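PDB 5C5V: acidocalcisomal pyrophosphatase from Trypanosoma brucei brucei, which hydrolyses inorganic pyrophosphate to phosphate as a soluble, magnesium-dependent pyrophosphatase with an EF-hand region joined to its catalytic domain. Local coordinates for the interface of chains A and B and the interface of chains A and C. Residues are numbered along the deposited sequence; one frame, centred on the assembly and turned at random. Chains: chain A/B/C, Acidocalcisomal pyrophosphatase.

Two different surfaces of chain A are used in the four-copy assembly. Contact 1, with chain B, gathers the loop around A:Met195 and the start of helix 285-295; its C-alpha centre lies about 32 Å from that of contact 2 and about 37 Å from that of contact 3. Contacts 2 and 3 are about 9 Å apart and share helix 316-336 of chain A, against which the EF-hand region of chain C is laid. Both interfaces are two-fold symmetric, so chains A and C clasp each other reciprocally, while contact 1 could join such pairs into a tetramer.

Contact 1: the interface of chains A and B. Residues chain A 195-196, 283-285, 288; chain B 161, 193, 232.
A two-fold symmetric interface between catalytic domains of the pyrophosphatase family joins chains A and B, and may be what links dimers into the tetramer of the deposited assembly. B:Trp161, projecting from a loop, is the central residue of this patch and buries 107 Å² against chain A. One face of its indole is turned toward A:Trp196 and the first turn of helix 285-295. The NE1 and CZ2 rim of A:Trp196 leans over that face, NE1 lying 3.7 Å from CZ2 of B:Trp161, with the two ring planes inclined by about 40°. Farther along the same face, CZ3 of B:Trp161 packs on CA of A:Cys285 at 3.5 Å, and the methyl of A:Ala288 packs against the CB methylene of B:Trp161. A:Met195 closes the pyrrole end: its SD meets CD1 of B:Trp161 at 3.6 Å and rests equally close to CB of B:Asp193, while the bend at chi3 (-66°) turns CE to the CB and CG side of the tryptophan. Three waters complete the patch. One lies in the indole plane at its edge, accepts the NE1-H of B:Trp161 at 2.9 Å and also contacts the carbonyl O of A:Met195. The other two tie B:Gln232 to the turn before the helix, from its backbone N to A:Pro283 O and from its amide NE2 to A:Gly284 O. The amide OE1 of B:Gln232 sits 3.4 Å from CA of A:Gly284.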
ATOM      1  N   MET A 195      15.781  15.270  -3.486  1.00 54.07           N
ATOM      2  CA  MET A 195      15.191  14.011  -3.910  1.00 52.97           C
ATOM      3  C   MET A 195      14.036  13.599  -3.022  1.00 51.71           C
ATOM      4  O   MET A 195      13.500  12.495  -3.154  1.00 50.90           O
ATOM      5  CB  MET A 195      16.275  12.926  -3.937  1.00 52.83           C
ATOM      6  CG  MET A 195      17.444  13.358  -4.805  1.00 54.66           C
ATOM      7  SD  MET A 195      18.774  12.161  -4.992  1.00 54.86           S
ATOM      8  CE  MET A 195      19.395  12.109  -3.307  1.00 53.90           C
ATOM      9  N   TRP A 196      13.667  14.502  -2.117  1.00 52.73           N
ATOM     10  CA  TRP A 196      12.481  14.363  -1.285  1.00 51.79           C
ATOM     11  C   TRP A 196      11.839  15.739  -1.176  1.00 52.59           C
ATOM     12  O   TRP A 196      12.489  16.747  -1.455  1.00 53.40           O
ATOM     13  CB  TRP A 196      12.837  13.822   0.097  1.00 51.21           C
ATOM     14  CG  TRP A 196      13.704  12.609   0.020  1.00 50.95           C
ATOM     15  CD1 TRP A 196      13.292  11.321  -0.009  1.00 50.20           C
ATOM     16  CD2 TRP A 196      15.134  12.583  -0.077  1.00 51.31           C
ATOM     17  NE1 TRP A 196      14.375  10.480  -0.119  1.00 50.29           N
ATOM     18  CE2 TRP A 196      15.520  11.232  -0.156  1.00 50.93           C
ATOM     19  CE3 TRP A 196      16.123  13.568  -0.095  1.00 52.42           C
ATOM     20  CZ2 TRP A 196      16.855  10.840  -0.253  1.00 51.29           C
ATOM     21  CZ3 TRP A 196      17.450  13.182  -0.193  1.00 52.78           C
ATOM     22  CH2 TRP A 196      17.805  11.829  -0.270  1.00 52.14           C
ATOM     23  N   PRO A 283      15.293   1.265   2.479  1.00 53.98           N
ATOM     24  CA  PRO A 283      16.747   1.100   2.628  1.00 54.14           C
ATOM     25  C   PRO A 283      17.513   2.133   1.807  1.00 54.27           C
ATOM     26  O   PRO A 283      17.117   2.439   0.683  1.00 54.39           O
ATOM     27  CB  PRO A 283      17.005  -0.325   2.108  1.00 54.19           C
ATOM     28  CG  PRO A 283      15.783  -0.678   1.274  1.00 54.11           C
ATOM     29  CD  PRO A 283      14.650   0.038   1.968  1.00 54.30           C
ATOM     30  N   GLY A 284      18.576   2.685   2.384  1.00 52.07           N
ATOM     31  CA  GLY A 284      19.368   3.684   1.701  1.00 52.31           C
ATOM     32  C   GLY A 284      18.838   5.111   1.793  1.00 52.59           C
ATOM     33  O   GLY A 284      19.561   6.053   1.452  1.00 53.30           O
ATOM     34  N   CYS A 285      17.588   5.281   2.231  1.00 52.39           N
ATOM     35  CA  CYS A 285      16.965   6.613   2.287  1.00 52.50           C
ATOM     36  C   CYS A 285      17.661   7.538   3.296  1.00 52.48           C
ATOM     37  O   CYS A 285      18.085   8.632   2.954  1.00 53.10           O
ATOM     38  CB  CYS A 285      15.477   6.492   2.634  1.00 52.10           C
ATOM     39  SG  CYS A 285      14.632   8.086   2.759  1.00 52.61           S
ATOM     40  N   ALA A 288      21.318   8.373   2.188  1.00 51.62           N
ATOM     41  CA  ALA A 288      21.345   9.326   1.093  1.00 52.45           C
ATOM     42  C   ALA A 288      21.014  10.734   1.581  1.00 52.88           C
ATOM     43  O   ALA A 288      21.649  11.697   1.156  1.00 53.90           O
ATOM     44  CB  ALA A 288      20.384   8.905  -0.004  1.00 52.47           C
TER
ATOM     45  N   TRP B 161      19.128   7.366  -5.967  1.00 54.11           N
ATOM     46  CA  TRP B 161      19.854   8.321  -5.107  1.00 54.67           C
ATOM     47  C   TRP B 161      21.370   8.224  -5.180  1.00 55.85           C
ATOM     48  O   TRP B 161      22.044   8.667  -4.256  1.00 56.01           O
ATOM     49  CB  TRP B 161      19.439   8.166  -3.632  1.00 53.37           C
ATOM     50  CG  TRP B 161      17.964   8.265  -3.420  1.00 52.50           C
ATOM     51  CD1 TRP B 161      17.109   9.136  -4.031  1.00 52.77           C
ATOM     52  CD2 TRP B 161      17.159   7.441  -2.569  1.00 51.22           C
ATOM     53  NE1 TRP B 161      15.818   8.909  -3.608  1.00 51.85           N
ATOM     54  CE2 TRP B 161      15.822   7.869  -2.713  1.00 50.99           C
ATOM     55  CE3 TRP B 161      17.434   6.370  -1.714  1.00 50.82           C
ATOM     56  CZ2 TRP B 161      14.763   7.275  -2.021  1.00 50.23           C
ATOM     57  CZ3 TRP B 161      16.372   5.776  -1.023  1.00 50.11           C
ATOM     58  CH2 TRP B 161      15.058   6.241  -1.177  1.00 49.70           C
ATOM     59  N   ASP B 193      22.195  13.396  -8.678  1.00 58.66           N
ATOM     60  CA  ASP B 193      21.972  11.975  -8.506  1.00 57.40           C
ATOM     61  C   ASP B 193      20.868  11.477  -9.431  1.00 57.00           C
ATOM     62  O   ASP B 193      19.969  12.238  -9.826  1.00 57.03           O
ATOM     63  CB  ASP B 193      21.625  11.643  -7.058  1.00 55.57           C
ATOM     64  CG  ASP B 193      22.746  11.997  -6.101  1.00 55.93           C
ATOM     65  OD1 ASP B 193      23.779  11.290  -6.089  1.00 56.14           O
ATOM     66  OD2 ASP B 193      22.593  12.996  -5.366  1.00 55.77           O
ATOM     67  N   GLN B 232      15.159   1.400  -3.008  1.00 53.02           N
ATOM     68  CA  GLN B 232      16.484   1.450  -3.618  1.00 53.65           C
ATOM     69  C   GLN B 232      17.062   0.035  -3.805  1.00 53.70           C
ATOM     70  O   GLN B 232      16.984  -0.785  -2.899  1.00 53.40           O
ATOM     71  CB  GLN B 232      17.434   2.284  -2.761  1.00 53.60           C
ATOM     72  CG  GLN B 232      18.833   2.428  -3.342  1.00 54.41           C
ATOM     73  CD  GLN B 232      19.857   2.850  -2.301  1.00 54.59           C
ATOM     74  OE1 GLN B 232      20.045   2.167  -1.288  1.00 54.04           O
ATOM     75  NE2 GLN B 232      20.531   3.972  -2.548  1.00 55.01           N
TER
HETATM   76  O   HOH W   1      21.793   5.443  -0.097  1.00 52.73           O
HETATM   77  O   HOH W   2      14.581   2.412  -0.587  1.00 54.62           O
HETATM   78  O   HOH W   3      13.370   9.970  -4.748  1.00 55.00           O

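Contact 2: the interface of chains A and C. Residues chain A 210, 329; chain C 18-19.
The backbone N of A:Met329, within helix 316-336, is met from chain C by a methyl, CG1 of C:Val18, at 3.6 Å, an approach of van der Waals type. C:Val18 and C:Thr19 belong to the loop between helices 3-14 and 26-36, whose sequence resembles a degenerate EF-hand loop; they would be its second and third positions, and no calcium is among the ligands of the entry. The patch is thus a small apolar seam between the EF-hand region of one copy and the catalytic domain of another. C:Val18 carries it with both branches. With CG1 anti to its own carbonyl carbon (chi1 -64°), that methyl is directed at the helix backbone, and CG2 is left facing the side chains of chain A. The side chain of A:Met329 crosses C:Val18 at about a right angle, its CG lying 3.7 Å from the valine CB and 3.8 Å from CG2. Beyond CG the methionine runs extended, carrying its sulfur past the valine. Beside it A:Val210, from a loop, slides past C:Val18 in the opposite direction and touches it methyl to methyl, CG2 against CG2 at 3.9 Å. CG2 of C:Val18 thus faces both chain A residues at once. The second methyl of A:Val210, CG1, looks toward the hydroxyl OG1 of C:Thr19 at 4.2 Å, a loose contact at the margin.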
ATOM      1  N   VAL A 210      19.758  30.606  21.541  1.00 59.78           N
ATOM      2  CA  VAL A 210      19.841  29.346  22.267  1.00 59.36           C
ATOM      3  C   VAL A 210      21.119  28.581  21.932  1.00 58.91           C
ATOM      4  O   VAL A 210      21.429  28.343  20.760  1.00 58.44           O
ATOM      5  CB  VAL A 210      18.611  28.437  21.967  1.00 59.02           C
ATOM      6  CG1 VAL A 210      18.844  27.026  22.477  1.00 58.27           C
ATOM      7  CG2 VAL A 210      17.343  29.024  22.597  1.00 59.68           C
ATOM      8  N   MET A 329      10.466  28.563  21.340  1.00 56.61           N
ATOM      9  CA  MET A 329      11.347  29.621  20.861  1.00 56.70           C
ATOM     10  C   MET A 329      10.580  30.546  19.921  1.00 57.30           C
ATOM     11  O   MET A 329      10.758  31.768  19.953  1.00 57.77           O
ATOM     12  CB  MET A 329      12.568  29.039  20.134  1.00 55.73           C
ATOM     13  CG  MET A 329      13.489  28.168  20.978  1.00 55.33           C
ATOM     14  SD  MET A 329      14.606  27.131  19.962  1.00 54.45           S
ATOM     15  CE  MET A 329      15.332  26.118  21.240  1.00 53.73           C
TER
ATOM     16  N   VAL C  18      12.541  27.747  27.072  1.00 63.46           N
ATOM     17  CA  VAL C  18      12.234  27.066  25.804  1.00 63.38           C
ATOM     18  C   VAL C  18      12.856  25.669  25.727  1.00 63.10           C
ATOM     19  O   VAL C  18      12.375  24.755  25.047  1.00 62.54           O
ATOM     20  CB  VAL C  18      12.725  27.914  24.615  1.00 63.85           C
ATOM     21  CG1 VAL C  18      11.962  29.230  24.558  1.00 64.07           C
ATOM     22  CG2 VAL C  18      14.226  28.184  24.734  1.00 63.98           C
ATOM     23  N   THR C  19      13.939  25.544  26.467  1.00 66.38           N
ATOM     24  CA  THR C  19      14.758  24.363  26.513  1.00 65.91           C
ATOM     25  C   THR C  19      14.410  23.449  27.696  1.00 65.74           C
ATOM     26  O   THR C  19      15.071  22.430  27.923  1.00 65.60           O
ATOM     27  CB  THR C  19      16.226  24.832  26.534  1.00 66.44           C
ATOM     28  OG1 THR C  19      16.771  24.648  25.227  1.00 66.67           O
ATOM     29  CG2 THR C  19      17.066  24.174  27.611  1.00 66.06           C
TER

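Contact 3: the interface of chains A and C. Residues chain A 328, 331-332, 335-336; chain C 14-15, 87.
The rings of A:His331 and C:Phe87 come together from opposite directions and lie nearly parallel, their planes about 24° apart, but displaced so that they meet at their rims. The imidazole ND1 lies off the phenyl plane and beyond its rim, 3.8 Å from CE1. This is part of the two-fold A/C interface, where the C-terminal helix 316-336 of the catalytic domain meets the N-terminal EF-hand region of chain C, here the end of helix 3-14. C:Phe87 ends helix 73-87, and its CZ reaches on toward CB of A:Lys335 and CG2 of A:Val336, each at 4.2 Å. Next to the ring pair, C:Ala15 sets its methyl against CB of A:His331 at 3.9 Å. One turn earlier, A:Asn328 lays its side chain along the end of helix 3-14: its CB approaches the carbonyl O of C:Ser14 at 3.5 Å, and its amide OD1 lies beside the serine CB. The side chain of A:Asn332 is swung the other way, CG anti to the backbone N at chi1 -173°. The carbonyl O of C:Ala15 lies obliquely off this amide's plane, 2.9 Å from ND2, whose N-H bonds point elsewhere, making this a close polar contact without a hydrogen bond; the same oxygen lies 3.3 Å from CB of A:Asn332.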
ATOM      1  N   ASN A 328       8.363  26.697  21.334  1.00 56.87           N
ATOM      2  CA  ASN A 328       8.548  27.609  22.454  1.00 57.71           C
ATOM      3  C   ASN A 328       9.374  28.819  22.055  1.00 57.79           C
ATOM      4  O   ASN A 328       9.027  29.954  22.389  1.00 58.61           O
ATOM      5  CB  ASN A 328       9.220  26.896  23.621  1.00 57.46           C
ATOM      6  CG  ASN A 328       8.334  25.863  24.240  1.00 57.91           C
ATOM      7  OD1 ASN A 328       7.120  25.961  24.154  1.00 58.97           O
ATOM      8  ND2 ASN A 328       8.922  24.865  24.865  1.00 57.69           N
ATOM      9  N   HIS A 331       7.341  31.002  20.058  1.00 56.57           N
ATOM     10  CA  HIS A 331       6.424  31.747  20.924  1.00 57.85           C
ATOM     11  C   HIS A 331       7.154  32.950  21.493  1.00 58.54           C
ATOM     12  O   HIS A 331       6.600  34.047  21.550  1.00 59.63           O
ATOM     13  CB  HIS A 331       5.884  30.883  22.076  1.00 58.29           C
ATOM     14  CG  HIS A 331       4.675  30.067  21.718  1.00 58.48           C
ATOM     15  ND1 HIS A 331       3.415  30.607  21.589  1.00 58.34           N
ATOM     16  CD2 HIS A 331       4.539  28.741  21.479  1.00 58.97           C
ATOM     17  CE1 HIS A 331       2.555  29.655  21.269  1.00 58.49           C
ATOM     18  NE2 HIS A 331       3.210  28.513  21.205  1.00 58.72           N
ATOM     19  N   ASN A 332       8.401  32.747  21.913  1.00 58.95           N
ATOM     20  CA  ASN A 332       9.188  33.841  22.479  1.00 59.35           C
ATOM     21  C   ASN A 332       9.483  34.902  21.430  1.00 59.77           C
ATOM     22  O   ASN A 332       9.493  36.104  21.721  1.00 60.58           O
ATOM     23  CB  ASN A 332      10.496  33.329  23.093  1.00 59.00           C
ATOM     24  CG  ASN A 332      11.254  34.419  23.847  1.00 59.83           C
ATOM     25  OD1 ASN A 332      12.234  34.971  23.344  1.00 59.50           O
ATOM     26  ND2 ASN A 332      10.802  34.727  25.053  1.00 60.45           N
ATOM     27  N   LYS A 335       5.253  36.133  20.030  1.00 60.87           N
ATOM     28  CA  LYS A 335       4.334  36.580  21.078  1.00 62.27           C
ATOM     29  C   LYS A 335       5.014  37.528  22.058  1.00 63.08           C
ATOM     30  O   LYS A 335       4.542  38.633  22.291  1.00 64.26           O
ATOM     31  CB  LYS A 335       3.760  35.386  21.845  1.00 62.14           C
ATOM     32  CG  LYS A 335       3.269  34.253  20.971  1.00 61.19           C
ATOM     33  CD  LYS A 335       2.150  34.697  20.059  1.00 61.42           C
ATOM     34  CE  LYS A 335       1.489  33.501  19.390  1.00 60.54           C
ATOM     35  NZ  LYS A 335       0.407  33.926  18.452  1.00 60.73           N
ATOM     36  N   VAL A 336       6.129  37.091  22.631  1.00 63.12           N
ATOM     37  CA  VAL A 336       6.836  37.885  23.631  1.00 63.52           C
ATOM     38  C   VAL A 336       7.616  39.061  23.042  1.00 63.80           C
ATOM     39  O   VAL A 336       7.492  40.185  23.511  1.00 64.89           O
ATOM     40  CB  VAL A 336       7.811  37.009  24.440  1.00 62.75           C
ATOM     41  CG1 VAL A 336       8.553  37.844  25.480  1.00 62.98           C
ATOM     42  CG2 VAL A 336       7.060  35.874  25.105  1.00 62.50           C
TER
ATOM     43  N   SER C  14       6.923  28.301  29.343  1.00 65.14           N
ATOM     44  CA  SER C  14       7.770  27.588  28.396  1.00 64.68           C
ATOM     45  C   SER C  14       8.379  28.533  27.374  1.00 65.26           C
ATOM     46  O   SER C  14       9.450  28.259  26.846  1.00 65.15           O
ATOM     47  CB  SER C  14       6.985  26.496  27.682  1.00 63.96           C
ATOM     48  OG  SER C  14       6.617  25.486  28.595  1.00 63.84           O
ATOM     49  N   ALA C  15       7.721  29.656  27.104  1.00 63.42           N
ATOM     50  CA  ALA C  15       8.288  30.610  26.163  1.00 63.91           C
ATOM     51  C   ALA C  15       9.457  31.360  26.788  1.00 64.45           C
ATOM     52  O   ALA C  15      10.173  32.093  26.104  1.00 64.86           O
ATOM     53  CB  ALA C  15       7.233  31.575  25.676  1.00 64.26           C
ATOM     54  N   PHE C  87      -1.340  33.324  24.414  1.00 65.84           N
ATOM     55  CA  PHE C  87      -1.045  31.977  24.867  1.00 65.23           C
ATOM     56  C   PHE C  87      -2.250  31.079  25.108  1.00 65.14           C
ATOM     57  O   PHE C  87      -2.089  29.922  25.484  1.00 64.70           O
ATOM     58  CB  PHE C  87      -0.196  32.041  26.139  1.00 65.06           C
ATOM     59  CG  PHE C  87       1.231  32.419  25.883  1.00 65.26           C
ATOM     60  CD1 PHE C  87       2.142  31.461  25.443  1.00 64.55           C
ATOM     61  CD2 PHE C  87       1.666  33.724  26.064  1.00 65.70           C
ATOM     62  CE1 PHE C  87       3.453  31.800  25.189  1.00 64.62           C
ATOM     63  CE2 PHE C  87       2.980  34.071  25.818  1.00 65.78           C
ATOM     64  CZ  PHE C  87       3.877  33.106  25.375  1.00 65.42           C
TER